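Local structure of putative pectin lyase (Geobacillus virus E2, 7CHU) at residues 348-353 with 388-393; 375-380 with 384-389; 393-396 with 402-405. The protein is the tailspike of a deep-sea thermophilic bacteriophage, a trimer with a pectate-lyase-like beta-helix that probably recognises, and may cleave, polysaccharide on the host surface. All coordinates share one frame; numbering follows the deposited sequence.

Contact 1 of 3, residues 348-353 with 388-393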
ATOM      1  N   GLY A 348       8.165   4.492 -26.224  1.00 19.08           N
ATOM      2  CA  GLY A 348       9.379   3.730 -25.972  1.00 16.48           C
ATOM      3  C   GLY A 348       9.129   2.403 -25.283  1.00 18.44           C
ATOM      4  O   GLY A 348       8.119   1.742 -25.544  1.00 18.14           O
ATOM      5  N   TYR A 349      10.036   1.998 -24.399  1.00 17.61           N
ATOM      6  CA  TYR A 349       9.821   0.847 -23.538  1.00 18.67           C
ATOM      7  C   TYR A 349       8.968   1.238 -22.335  1.00 20.39           C
ATOM      8  O   TYR A 349       8.935   2.404 -21.932  1.00 16.87           O
ATOM      9  CB  TYR A 349      11.149   0.296 -23.038  1.00 17.04           C
ATOM     10  CG  TYR A 349      12.104  -0.058 -24.145  1.00 18.02           C
ATOM     11  CD1 TYR A 349      12.019  -1.289 -24.773  1.00 16.80           C
ATOM     12  CD2 TYR A 349      13.116   0.835 -24.549  1.00 17.81           C
ATOM     13  CE1 TYR A 349      12.909  -1.648 -25.783  1.00 18.46           C
ATOM     14  CE2 TYR A 349      14.018   0.489 -25.568  1.00 18.21           C
ATOM     15  CZ  TYR A 349      13.895  -0.750 -26.179  1.00 19.20           C
ATOM     16  OH  TYR A 349      14.761  -1.121 -27.182  1.00 24.79           O
ATOM     17  N   PHE A 350       8.284   0.239 -21.755  1.00 14.52           N
ATOM     18  CA  PHE A 350       7.686   0.449 -20.442  1.00 17.39           C
ATOM     19  C   PHE A 350       8.777   0.775 -19.435  1.00 16.84           C
ATOM     20  O   PHE A 350       8.663   1.740 -18.675  1.00 15.30           O
ATOM     21  CB  PHE A 350       6.895  -0.774 -19.963  1.00 13.32           C
ATOM     22  CG  PHE A 350       5.702  -1.125 -20.829  1.00 16.08           C
ATOM     23  CD1 PHE A 350       5.121  -0.184 -21.669  1.00 12.22           C
ATOM     24  CD2 PHE A 350       5.168  -2.412 -20.789  1.00 16.07           C
ATOM     25  CE1 PHE A 350       4.037  -0.522 -22.464  1.00 13.35           C
ATOM     26  CE2 PHE A 350       4.074  -2.761 -21.570  1.00 18.44           C
ATOM     27  CZ  PHE A 350       3.508  -1.817 -22.415  1.00 18.05           C
ATOM     28  N   VAL A 351       9.850  -0.025 -19.432  1.00 15.09           N
ATOM     29  CA  VAL A 351      10.990   0.129 -18.523  1.00 14.55           C
ATOM     30  C   VAL A 351      12.259   0.026 -19.360  1.00 16.99           C
ATOM     31  O   VAL A 351      12.543  -1.028 -19.943  1.00 15.09           O
ATOM     32  CB  VAL A 351      11.008  -0.925 -17.398  1.00 17.11           C
ATOM     33  CG1 VAL A 351      12.213  -0.742 -16.500  1.00 15.17           C
ATOM     34  CG2 VAL A 351       9.710  -0.882 -16.524  1.00 13.90           C
ATOM     35  N   ASN A 352      13.019   1.118 -19.422  1.00 15.30           N
ATOM     36  CA  ASN A 352      14.248   1.201 -20.204  1.00 14.89           C
ATOM     37  C   ASN A 352      15.403   1.184 -19.210  1.00 16.19           C
ATOM     38  O   ASN A 352      15.665   2.184 -18.543  1.00 15.48           O
ATOM     39  CB  ASN A 352      14.251   2.460 -21.063  1.00 14.03           C
ATOM     40  CG  ASN A 352      15.405   2.486 -22.069  1.00 20.50           C
ATOM     41  OD1 ASN A 352      16.248   1.587 -22.076  1.00 18.17           O
ATOM     42  ND2 ASN A 352      15.439   3.521 -22.914  1.00 14.22           N
ATOM     43  N   LEU A 353      16.065   0.038 -19.084  1.00 12.35           N
ATOM     44  CA  LEU A 353      17.212  -0.108 -18.194  1.00 13.99           C
ATOM     45  C   LEU A 353      18.446   0.365 -18.971  1.00 16.66           C
ATOM     46  O   LEU A 353      19.019  -0.384 -19.770  1.00 15.24           O
ATOM     47  CB  LEU A 353      17.319  -1.549 -17.706  1.00 14.66           C
ATOM     48  CG  LEU A 353      16.025  -2.113 -17.055  1.00 16.83           C
ATOM     49  CD1 LEU A 353      16.108  -3.584 -16.740  1.00 18.17           C
ATOM     50  CD2 LEU A 353      15.638  -1.327 -15.780  1.00 13.02           C
ATOM     51  N   SER A 388       7.030 -11.414 -15.261  1.00 18.43           N
ATOM     52  CA  SER A 388       5.785 -10.703 -15.546  1.00 19.17           C
ATOM     53  C   SER A 388       5.208 -11.199 -16.862  1.00 18.79           C
ATOM     54  O   SER A 388       5.921 -11.770 -17.688  1.00 18.69           O
ATOM     55  CB  SER A 388       5.977  -9.174 -15.649  1.00 20.17           C
ATOM     56  OG  SER A 388       6.628  -8.655 -14.515  1.00 22.67           O
ATOM     57  N   ASP A 389       3.923 -10.925 -17.080  1.00 18.36           N
ATOM     58  CA  ASP A 389       3.254 -11.337 -18.322  1.00 19.03           C
ATOM     59  C   ASP A 389       2.621 -10.115 -18.977  1.00 17.39           C
ATOM     60  O   ASP A 389       1.570  -9.634 -18.534  1.00 18.34           O
ATOM     61  CB  ASP A 389       2.210 -12.420 -18.058  1.00 17.38           C
ATOM     62  CG  ASP A 389       1.808 -13.173 -19.332  1.00 19.74           C
ATOM     63  OD1 ASP A 389       2.202 -12.766 -20.443  1.00 15.51           O
ATOM     64  OD2 ASP A 389       1.092 -14.182 -19.203  1.00 20.92           O
ATOM     65  N   PHE A 390       3.273  -9.624 -20.021  1.00 14.45           N
ATOM     66  CA  PHE A 390       2.834  -8.477 -20.796  1.00 15.19           C
ATOM     67  C   PHE A 390       2.157  -8.939 -22.080  1.00 17.31           C
ATOM     68  O   PHE A 390       2.510  -9.976 -22.648  1.00 19.40           O
ATOM     69  CB  PHE A 390       4.012  -7.570 -21.171  1.00 16.53           C
ATOM     70  CG  PHE A 390       4.762  -6.976 -20.001  1.00 16.76           C
ATOM     71  CD1 PHE A 390       5.925  -7.566 -19.527  1.00 19.89           C
ATOM     72  CD2 PHE A 390       4.327  -5.803 -19.397  1.00 19.74           C
ATOM     73  CE1 PHE A 390       6.647  -7.001 -18.473  1.00 18.25           C
ATOM     74  CE2 PHE A 390       5.044  -5.243 -18.328  1.00 15.95           C
ATOM     75  CZ  PHE A 390       6.193  -5.844 -17.870  1.00 13.40           C
ATOM     76  N   ILE A 391       1.221  -8.130 -22.571  1.00 18.70           N
ATOM     77  CA  ILE A 391       0.646  -8.386 -23.886  1.00 22.83           C
ATOM     78  C   ILE A 391       1.713  -8.131 -24.945  1.00 20.03           C
ATOM     79  O   ILE A 391       2.369  -7.081 -24.949  1.00 19.17           O
ATOM     80  CB  ILE A 391      -0.588  -7.501 -24.102  1.00 20.58           C
ATOM     81  CG1 ILE A 391      -1.724  -7.938 -23.158  1.00 19.63           C
ATOM     82  CG2 ILE A 391      -1.034  -7.541 -25.571  1.00 23.90           C
ATOM     83  CD1 ILE A 391      -2.913  -6.963 -23.152  1.00 22.69           C
ATOM     84  N   GLY A 392       1.898  -9.091 -25.847  1.00 21.80           N
ATOM     85  CA  GLY A 392       2.872  -8.933 -26.916  1.00 19.92           C
ATOM     86  C   GLY A 392       4.304  -9.240 -26.543  1.00 20.47           C
ATOM     87  O   GLY A 392       5.221  -8.839 -27.277  1.00 22.73           O
ATOM     88  N   GLU A 393       4.537  -9.931 -25.429  1.00 19.11           N
ATOM     89  CA  GLU A 393       5.881 -10.317 -25.020  1.00 20.13           C
ATOM     90  C   GLU A 393       5.876 -11.793 -24.632  1.00 21.56           C
ATOM     91  O   GLU A 393       5.145 -12.211 -23.719  1.00 17.27           O
ATOM     92  CB  GLU A 393       6.393  -9.433 -23.877  1.00 19.75           C
ATOM     93  CG  GLU A 393       7.728  -9.881 -23.275  1.00 20.65           C
ATOM     94  CD  GLU A 393       8.862  -9.968 -24.292  1.00 21.84           C
ATOM     95  OE1 GLU A 393       9.255  -8.915 -24.846  1.00 25.88           O
ATOM     96  OE2 GLU A 393       9.371 -11.091 -24.530  1.00 20.98           O
TER
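Phe350 and Phe390 meet because each holds its CG opposite its own carbonyl carbon and beside the backbone N (chi1 -63° in Phe350, -61° in Phe390), which sends both rings into the gap between two backbones whose CA atoms, in Phe350 and Phe390, stay 10.2 Å apart. The touching atoms are CD2 and CE2 of each ring: CE2 of Phe350 lies 3.7 Å from CD2 of Phe390, and CD2 of Phe350 is 3.8 Å from CE2 of Phe390. The side chains run past one another in opposite directions. The pair is oblique, with planes at 49° and centroids 5.7 Å apart; CD2 of Phe390 arrives at the edge of the Phe350 ring, near its plane. No hydrogen bond joins the segments, so the link is purely apolar, small in area and buried. Beyond Phe390 the chain reverses in a type II turn to Glu393, where Gly392 takes up a positive phi. The Phe350 ring also meets the Phe343 ring, the two planes nearly parallel, while Phe390 rests on Pro376 and on Ile362 of strand 361-363. The pair thus lies inside the last turns of the parallel beta-helix, between the approach to strand 351-353 and the loop joining strands 385-387 and 395-396.

Contact 2 of 3, residues 375-380 with 384-389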
ATOM      1  N   ALA A 375       9.599  -3.350 -27.065  1.00 18.45           N
ATOM      2  CA  ALA A 375       9.131  -4.396 -26.167  1.00 18.14           C
ATOM      3  C   ALA A 375       8.792  -3.744 -24.837  1.00 17.03           C
ATOM      4  O   ALA A 375       9.032  -2.541 -24.658  1.00 17.52           O
ATOM      5  CB  ALA A 375      10.192  -5.499 -25.993  1.00 15.46           C
ATOM      6  N   PRO A 376       8.221  -4.504 -23.885  1.00 15.30           N
ATOM      7  CA  PRO A 376       8.009  -3.936 -22.539  1.00 14.86           C
ATOM      8  C   PRO A 376       9.290  -3.418 -21.901  1.00 19.59           C
ATOM      9  O   PRO A 376       9.259  -2.377 -21.234  1.00 19.52           O
ATOM     10  CB  PRO A 376       7.416  -5.111 -21.746  1.00 14.96           C
ATOM     11  CG  PRO A 376       6.732  -5.958 -22.771  1.00 16.82           C
ATOM     12  CD  PRO A 376       7.578  -5.831 -24.027  1.00 16.39           C
ATOM     13  N   PHE A 377      10.417  -4.117 -22.089  1.00 17.38           N
ATOM     14  CA  PHE A 377      11.716  -3.693 -21.582  1.00 16.74           C
ATOM     15  C   PHE A 377      12.770  -3.994 -22.639  1.00 20.75           C
ATOM     16  O   PHE A 377      12.542  -4.778 -23.573  1.00 14.05           O
ATOM     17  CB  PHE A 377      12.064  -4.401 -20.266  1.00 18.24           C
ATOM     18  CG  PHE A 377      11.813  -5.882 -20.298  1.00 19.49           C
ATOM     19  CD1 PHE A 377      12.799  -6.754 -20.771  1.00 20.24           C
ATOM     20  CD2 PHE A 377      10.593  -6.407 -19.879  1.00 20.77           C
ATOM     21  CE1 PHE A 377      12.586  -8.120 -20.800  1.00 19.39           C
ATOM     22  CE2 PHE A 377      10.361  -7.779 -19.917  1.00 20.40           C
ATOM     23  CZ  PHE A 377      11.356  -8.635 -20.391  1.00 21.46           C
ATOM     24  N   ASN A 378      13.929  -3.348 -22.492  1.00 17.66           N
ATOM     25  CA  ASN A 378      15.013  -3.492 -23.458  1.00 20.49           C
ATOM     26  C   ASN A 378      15.874  -4.697 -23.090  1.00 20.84           C
ATOM     27  O   ASN A 378      15.693  -5.321 -22.043  1.00 20.42           O
ATOM     28  CB  ASN A 378      15.864  -2.214 -23.494  1.00 17.64           C
ATOM     29  CG  ASN A 378      16.520  -1.932 -22.155  1.00 18.40           C
ATOM     30  OD1 ASN A 378      15.896  -2.118 -21.112  1.00 16.74           O
ATOM     31  ND2 ASN A 378      17.783  -1.513 -22.172  1.00 18.20           N
ATOM     32  N   ASN A 379      16.863  -5.002 -23.934  1.00 20.18           N
ATOM     33  CA  ASN A 379      17.867  -6.000 -23.597  1.00 21.60           C
ATOM     34  C   ASN A 379      19.081  -5.266 -23.039  1.00 21.30           C
ATOM     35  O   ASN A 379      19.900  -4.757 -23.819  1.00 21.71           O
ATOM     36  CB  ASN A 379      18.246  -6.830 -24.832  1.00 23.02           C
ATOM     37  CG  ASN A 379      17.054  -7.621 -25.393  1.00 26.77           C
ATOM     38  OD1 ASN A 379      16.127  -7.999 -24.659  1.00 20.25           O
ATOM     39  ND2 ASN A 379      17.086  -7.890 -26.697  1.00 23.43           N
ATOM     40  N   PRO A 380      19.245  -5.170 -21.721  1.00 18.50           N
ATOM     41  CA  PRO A 380      20.265  -4.281 -21.155  1.00 21.49           C
ATOM     42  C   PRO A 380      21.644  -4.932 -21.122  1.00 22.53           C
ATOM     43  O   PRO A 380      21.804  -6.147 -21.257  1.00 20.96           O
ATOM     44  CB  PRO A 380      19.747  -4.019 -19.738  1.00 20.73           C
ATOM     45  CG  PRO A 380      19.042  -5.302 -19.374  1.00 19.27           C
ATOM     46  CD  PRO A 380      18.468  -5.857 -20.673  1.00 20.08           C
ATOM     47  N   ASN A 384      19.636  -7.952 -15.279  1.00 20.20           N
ATOM     48  CA  ASN A 384      18.433  -7.538 -14.571  1.00 17.93           C
ATOM     49  C   ASN A 384      17.436  -8.691 -14.610  1.00 22.01           C
ATOM     50  O   ASN A 384      17.591  -9.635 -15.381  1.00 19.53           O
ATOM     51  CB  ASN A 384      17.844  -6.290 -15.198  1.00 16.77           C
ATOM     52  CG  ASN A 384      18.791  -5.088 -15.091  1.00 18.41           C
ATOM     53  OD1 ASN A 384      18.698  -4.308 -14.152  1.00 15.81           O
ATOM     54  ND2 ASN A 384      19.702  -4.946 -16.053  1.00 18.02           N
ATOM     55  N   PHE A 385      16.401  -8.614 -13.788  1.00 17.42           N
ATOM     56  CA  PHE A 385      15.530  -9.755 -13.552  1.00 15.82           C
ATOM     57  C   PHE A 385      14.089  -9.389 -13.872  1.00 18.46           C
ATOM     58  O   PHE A 385      13.638  -8.272 -13.597  1.00 16.26           O
ATOM     59  CB  PHE A 385      15.673 -10.207 -12.096  1.00 18.66           C
ATOM     60  CG  PHE A 385      14.879 -11.431 -11.745  1.00 18.14           C
ATOM     61  CD1 PHE A 385      15.146 -12.667 -12.352  1.00 14.79           C
ATOM     62  CD2 PHE A 385      13.880 -11.361 -10.782  1.00 18.58           C
ATOM     63  CE1 PHE A 385      14.385 -13.821 -12.006  1.00 19.08           C
ATOM     64  CE2 PHE A 385      13.140 -12.494 -10.427  1.00 20.74           C
ATOM     65  CZ  PHE A 385      13.395 -13.726 -11.059  1.00 20.06           C
ATOM     66  N   PHE A 386      13.349 -10.325 -14.451  1.00 14.21           N
ATOM     67  CA  PHE A 386      11.939 -10.034 -14.675  1.00 14.79           C
ATOM     68  C   PHE A 386      11.113 -11.293 -14.510  1.00 20.11           C
ATOM     69  O   PHE A 386      11.574 -12.409 -14.783  1.00 16.98           O
ATOM     70  CB  PHE A 386      11.684  -9.422 -16.051  1.00 17.30           C
ATOM     71  CG  PHE A 386      12.036 -10.340 -17.202  1.00 17.88           C
ATOM     72  CD1 PHE A 386      13.297 -10.289 -17.779  1.00 21.38           C
ATOM     73  CD2 PHE A 386      11.092 -11.243 -17.709  1.00 21.78           C
ATOM     74  CE1 PHE A 386      13.632 -11.138 -18.847  1.00 20.66           C
ATOM     75  CE2 PHE A 386      11.409 -12.094 -18.775  1.00 18.64           C
ATOM     76  CZ  PHE A 386      12.681 -12.039 -19.346  1.00 20.14           C
ATOM     77  N   CYS A 387       9.876 -11.096 -14.067  1.00 16.59           N
ATOM     78  CA  CYS A 387       8.905 -12.182 -13.927  1.00 18.20           C
ATOM     79  C   CYS A 387       7.527 -11.530 -14.030  1.00 22.66           C
ATOM     80  O   CYS A 387       6.926 -11.142 -13.026  1.00 20.23           O
ATOM     81  CB  CYS A 387       9.060 -12.943 -12.610  1.00 21.77           C
ATOM     82  SG  CYS A 387       7.823 -14.318 -12.396  1.00 24.36           S
ATOM     83  N   SER A 388       7.030 -11.414 -15.261  1.00 18.43           N
ATOM     84  CA  SER A 388       5.785 -10.703 -15.546  1.00 19.17           C
ATOM     85  C   SER A 388       5.208 -11.199 -16.862  1.00 18.79           C
ATOM     86  O   SER A 388       5.921 -11.770 -17.688  1.00 18.69           O
ATOM     87  CB  SER A 388       5.977  -9.174 -15.649  1.00 20.17           C
ATOM     88  OG  SER A 388       6.628  -8.655 -14.515  1.00 22.67           O
ATOM     89  N   ASP A 389       3.923 -10.925 -17.080  1.00 18.36           N
ATOM     90  CA  ASP A 389       3.254 -11.337 -18.322  1.00 19.03           C
ATOM     91  C   ASP A 389       2.621 -10.115 -18.977  1.00 17.39           C
ATOM     92  O   ASP A 389       1.570  -9.634 -18.534  1.00 18.34           O
ATOM     93  CB  ASP A 389       2.210 -12.420 -18.058  1.00 17.38           C
ATOM     94  CG  ASP A 389       1.808 -13.173 -19.332  1.00 19.74           C
ATOM     95  OD1 ASP A 389       2.202 -12.766 -20.443  1.00 15.51           O
ATOM     96  OD2 ASP A 389       1.092 -14.182 -19.203  1.00 20.92           O
TER
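Phe377 sets the tip of its ring on Phe386: CZ of Phe377 stands 3.5 Å above the Phe386 ring plane, over the ring centre, and lies 3.7 Å from CD1 of Phe386. That central placement puts CZ at nearly equal distances from all six carbons of the Phe386 ring. CE1 of Phe377 adds a second approach, toward the CD1 and CE1 side of Phe386. The planes are inclined at 39° with centroids 4.5 Å apart, an oblique pair, and the two side chains cross at about a right angle. Both residues carry CG between the backbone N and the carbonyl carbon (chi1 46° in Phe377, 63° in Phe386), a choice that turns the rings toward each other across a CA separation of 9.4 Å.

A second, smaller touch lies nearer the end of the loop, where CG of Pro380 packs 3.4 Å from ND2 of Asn384. The polar atoms of the amide are satisfied elsewhere: OD1 accepts from Asn360 ND2 and ND2 donates to Ser357 O, which fixes how the group is turned. Asn378 and Asn379 position the loop further out, the first bonding to Leu353 O, the second to Arg395, Tyr418 and Asn458.

Ile362 of strand 361-363 and Arg395 of strand 395-396 each touch both phenylalanine rings. The contact therefore folds the 375-380 loop over strand 385-387, the last strand to pair in parallel in this beta-helix, with 361-363, before antiparallel pairing begins with 398-399; on it Cys387 packs against Cys387 of the third subunit.

Contact 3 of 3, residues 393-396 with 402-405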
ATOM      1  N   GLU A 393       4.537  -9.931 -25.429  1.00 19.11           N
ATOM      2  CA  GLU A 393       5.881 -10.317 -25.020  1.00 20.13           C
ATOM      3  C   GLU A 393       5.876 -11.793 -24.632  1.00 21.56           C
ATOM      4  O   GLU A 393       5.145 -12.211 -23.719  1.00 17.27           O
ATOM      5  CB  GLU A 393       6.393  -9.433 -23.877  1.00 19.75           C
ATOM      6  CG  GLU A 393       7.728  -9.881 -23.275  1.00 20.65           C
ATOM      7  CD  GLU A 393       8.862  -9.968 -24.292  1.00 21.84           C
ATOM      8  OE1 GLU A 393       9.255  -8.915 -24.846  1.00 25.88           O
ATOM      9  OE2 GLU A 393       9.371 -11.091 -24.530  1.00 20.98           O
ATOM     10  N   ASN A 394       6.682 -12.579 -25.342  1.00 17.36           N
ATOM     11  CA  ASN A 394       6.717 -14.018 -25.109  1.00 20.57           C
ATOM     12  C   ASN A 394       7.515 -14.377 -23.871  1.00 16.97           C
ATOM     13  O   ASN A 394       7.226 -15.390 -23.239  1.00 17.22           O
ATOM     14  CB  ASN A 394       7.328 -14.725 -26.322  1.00 18.77           C
ATOM     15  CG  ASN A 394       6.405 -14.727 -27.513  1.00 20.59           C
ATOM     16  OD1 ASN A 394       5.224 -15.015 -27.384  1.00 20.98           O
ATOM     17  ND2 ASN A 394       6.939 -14.389 -28.678  1.00 22.82           N
ATOM     18  N   ARG A 395       8.555 -13.608 -23.551  1.00 15.23           N
ATOM     19  CA  ARG A 395       9.380 -13.928 -22.390  1.00 18.66           C
ATOM     20  C   ARG A 395       8.612 -13.627 -21.103  1.00 16.05           C
ATOM     21  O   ARG A 395       8.069 -12.530 -20.943  1.00 17.35           O
ATOM     22  CB  ARG A 395      10.686 -13.140 -22.424  1.00 19.95           C
ATOM     23  CG  ARG A 395      11.603 -13.513 -23.596  1.00 22.17           C
ATOM     24  CD  ARG A 395      12.724 -12.500 -23.767  1.00 17.30           C
ATOM     25  NE  ARG A 395      12.227 -11.229 -24.267  1.00 21.51           N
ATOM     26  CZ  ARG A 395      12.966 -10.124 -24.396  1.00 22.05           C
ATOM     27  NH1 ARG A 395      14.254 -10.123 -24.044  1.00 19.96           N
ATOM     28  NH2 ARG A 395      12.419  -9.024 -24.890  1.00 16.30           N
ATOM     29  N   LYS A 396       8.545 -14.614 -20.202  1.00 15.27           N
ATOM     30  CA  LYS A 396       7.824 -14.505 -18.933  1.00 14.62           C
ATOM     31  C   LYS A 396       8.736 -14.418 -17.726  1.00 21.36           C
ATOM     32  O   LYS A 396       8.471 -13.631 -16.823  1.00 19.32           O
ATOM     33  CB  LYS A 396       6.879 -15.694 -18.723  1.00 16.57           C
ATOM     34  CG  LYS A 396       6.052 -16.088 -19.960  1.00 16.03           C
ATOM     35  CD  LYS A 396       5.197 -14.931 -20.477  1.00 15.04           C
ATOM     36  CE  LYS A 396       4.279 -15.393 -21.615  1.00 16.79           C
ATOM     37  NZ  LYS A 396       3.679 -14.233 -22.320  1.00 19.48           N
ATOM     38  N   SER A 402      18.982 -15.436 -20.257  1.00 15.51           N
ATOM     39  CA  SER A 402      18.376 -16.711 -19.875  1.00 17.50           C
ATOM     40  C   SER A 402      16.866 -16.520 -19.737  1.00 17.09           C
ATOM     41  O   SER A 402      16.421 -15.683 -18.944  1.00 17.16           O
ATOM     42  CB  SER A 402      18.965 -17.212 -18.545  1.00 16.91           C
ATOM     43  OG  SER A 402      20.378 -17.398 -18.622  1.00 17.29           O
ATOM     44  N   TYR A 403      16.079 -17.265 -20.518  1.00 14.36           N
ATOM     45  CA  TYR A 403      14.656 -16.963 -20.668  1.00 17.19           C
ATOM     46  C   TYR A 403      13.786 -18.193 -20.483  1.00 16.47           C
ATOM     47  O   TYR A 403      14.084 -19.268 -21.013  1.00 17.82           O
ATOM     48  CB  TYR A 403      14.330 -16.364 -22.051  1.00 18.42           C
ATOM     49  CG  TYR A 403      15.208 -15.220 -22.470  1.00 19.79           C
ATOM     50  CD1 TYR A 403      15.246 -14.040 -21.741  1.00 22.45           C
ATOM     51  CD2 TYR A 403      15.991 -15.315 -23.602  1.00 18.17           C
ATOM     52  CE1 TYR A 403      16.051 -12.990 -22.131  1.00 21.34           C
ATOM     53  CE2 TYR A 403      16.796 -14.286 -23.989  1.00 19.33           C
ATOM     54  CZ  TYR A 403      16.814 -13.115 -23.266  1.00 20.91           C
ATOM     55  OH  TYR A 403      17.626 -12.081 -23.679  1.00 19.10           O
ATOM     56  N   ILE A 404      12.691 -18.020 -19.748  1.00 16.77           N
ATOM     57  CA  ILE A 404      11.545 -18.928 -19.786  1.00 17.02           C
ATOM     58  C   ILE A 404      10.461 -18.198 -20.561  1.00 16.91           C
ATOM     59  O   ILE A 404      10.051 -17.094 -20.178  1.00 18.02           O
ATOM     60  CB  ILE A 404      11.060 -19.309 -18.377  1.00 15.69           C
ATOM     61  CG1 ILE A 404      12.184 -20.017 -17.607  1.00 19.87           C
ATOM     62  CG2 ILE A 404       9.819 -20.195 -18.458  1.00 20.03           C
ATOM     63  CD1 ILE A 404      11.811 -20.413 -16.233  1.00 25.67           C
ATOM     64  N   LEU A 405       9.980 -18.802 -21.633  1.00 16.73           N
ATOM     65  CA  LEU A 405       9.130 -18.056 -22.542  1.00 14.29           C
ATOM     66  C   LEU A 405       8.091 -18.956 -23.195  1.00 16.41           C
ATOM     67  O   LEU A 405       8.139 -20.193 -23.124  1.00 14.06           O
ATOM     68  CB  LEU A 405       9.976 -17.343 -23.607  1.00 16.45           C
ATOM     69  CG  LEU A 405      10.558 -18.265 -24.694  1.00 18.63           C
ATOM     70  CD1 LEU A 405      10.671 -17.495 -26.009  1.00 16.62           C
ATOM     71  CD2 LEU A 405      11.896 -18.862 -24.245  1.00 15.84           C
TER
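Arg395 lays its aliphatic chain over one face of the Tyr403 ring. CD of Arg395 sits 3.6 Å above the ring plane, displaced toward the rim, and 3.8 Å from the ring centroid, a CH-pi contact. The two side chains run side by side in the same direction, and a bend at chi3 (-70°) turns the guanidinium so that its plane stands 78° from the ring. Its edge, not its face, is therefore presented to CE1 of Tyr403, and the cation-pi component is long and at most weak.

Glu393 also holds this group. The guanidinium grips it side-on, with NE of Arg395 2.9 Å from OE2 of Glu393 in a salt bridge and NH2 donating to OE1. Both donors approach from above the carboxylate plane, whereas the backbone N of Arg395 reaches OE2 of Glu393 at 2.8 Å along the anti lone pair. OE2 thus takes two donors from one residue.

The backbones meet through Arg395 and Leu405, an antiparallel non-hydrogen-bonded pair with CA atoms 4.1 Å apart, just past the parallel coils of the beta-helix; strand 402-407 also pairs antiparallel with 410-415. Next to it, Lys396 N donates to Ile404 O at 2.9 Å, nearly straight at 161°. The Lys396 chain folds back at chi2, and NZ donates to Glu393 O, in the carbonyl plane; its stronger partner is Asp389, by salt bridge.

Arg395 NH1 is taken by Asn379, and Tyr418 offers a further cation-pi partner, so carboxylate, amide and aromatic groups together restrain the guanidinium. Such pairing would be expected to offset the cost of burying both charges, leaving the arginine methylenes to serve as an apolar cover for Tyr403.

Overall arrangement
All three contacts are buried, yet their chemistry changes along the chain. Contacts 1 and 2, with centres about 6 Å apart, fill the end of the beta-helix with phenylalanine pairs and have no hydrogen bond between their own segments; the loop at 375-380 ties them through Val351 N to Pro376 O and Leu353 O to Asn378 ND2. Contact 3 lies where antiparallel pairing succeeds the parallel coils, and adds backbone bonding and buried charge. Residues 388-389 belong to both contacts 1 and 2, and Glu393 to contacts 1 and 3. Asp389 to Lys396 and Asn379 to Arg395 connect the apolar interior to the charged cluster. Every contact reaches the second subunit.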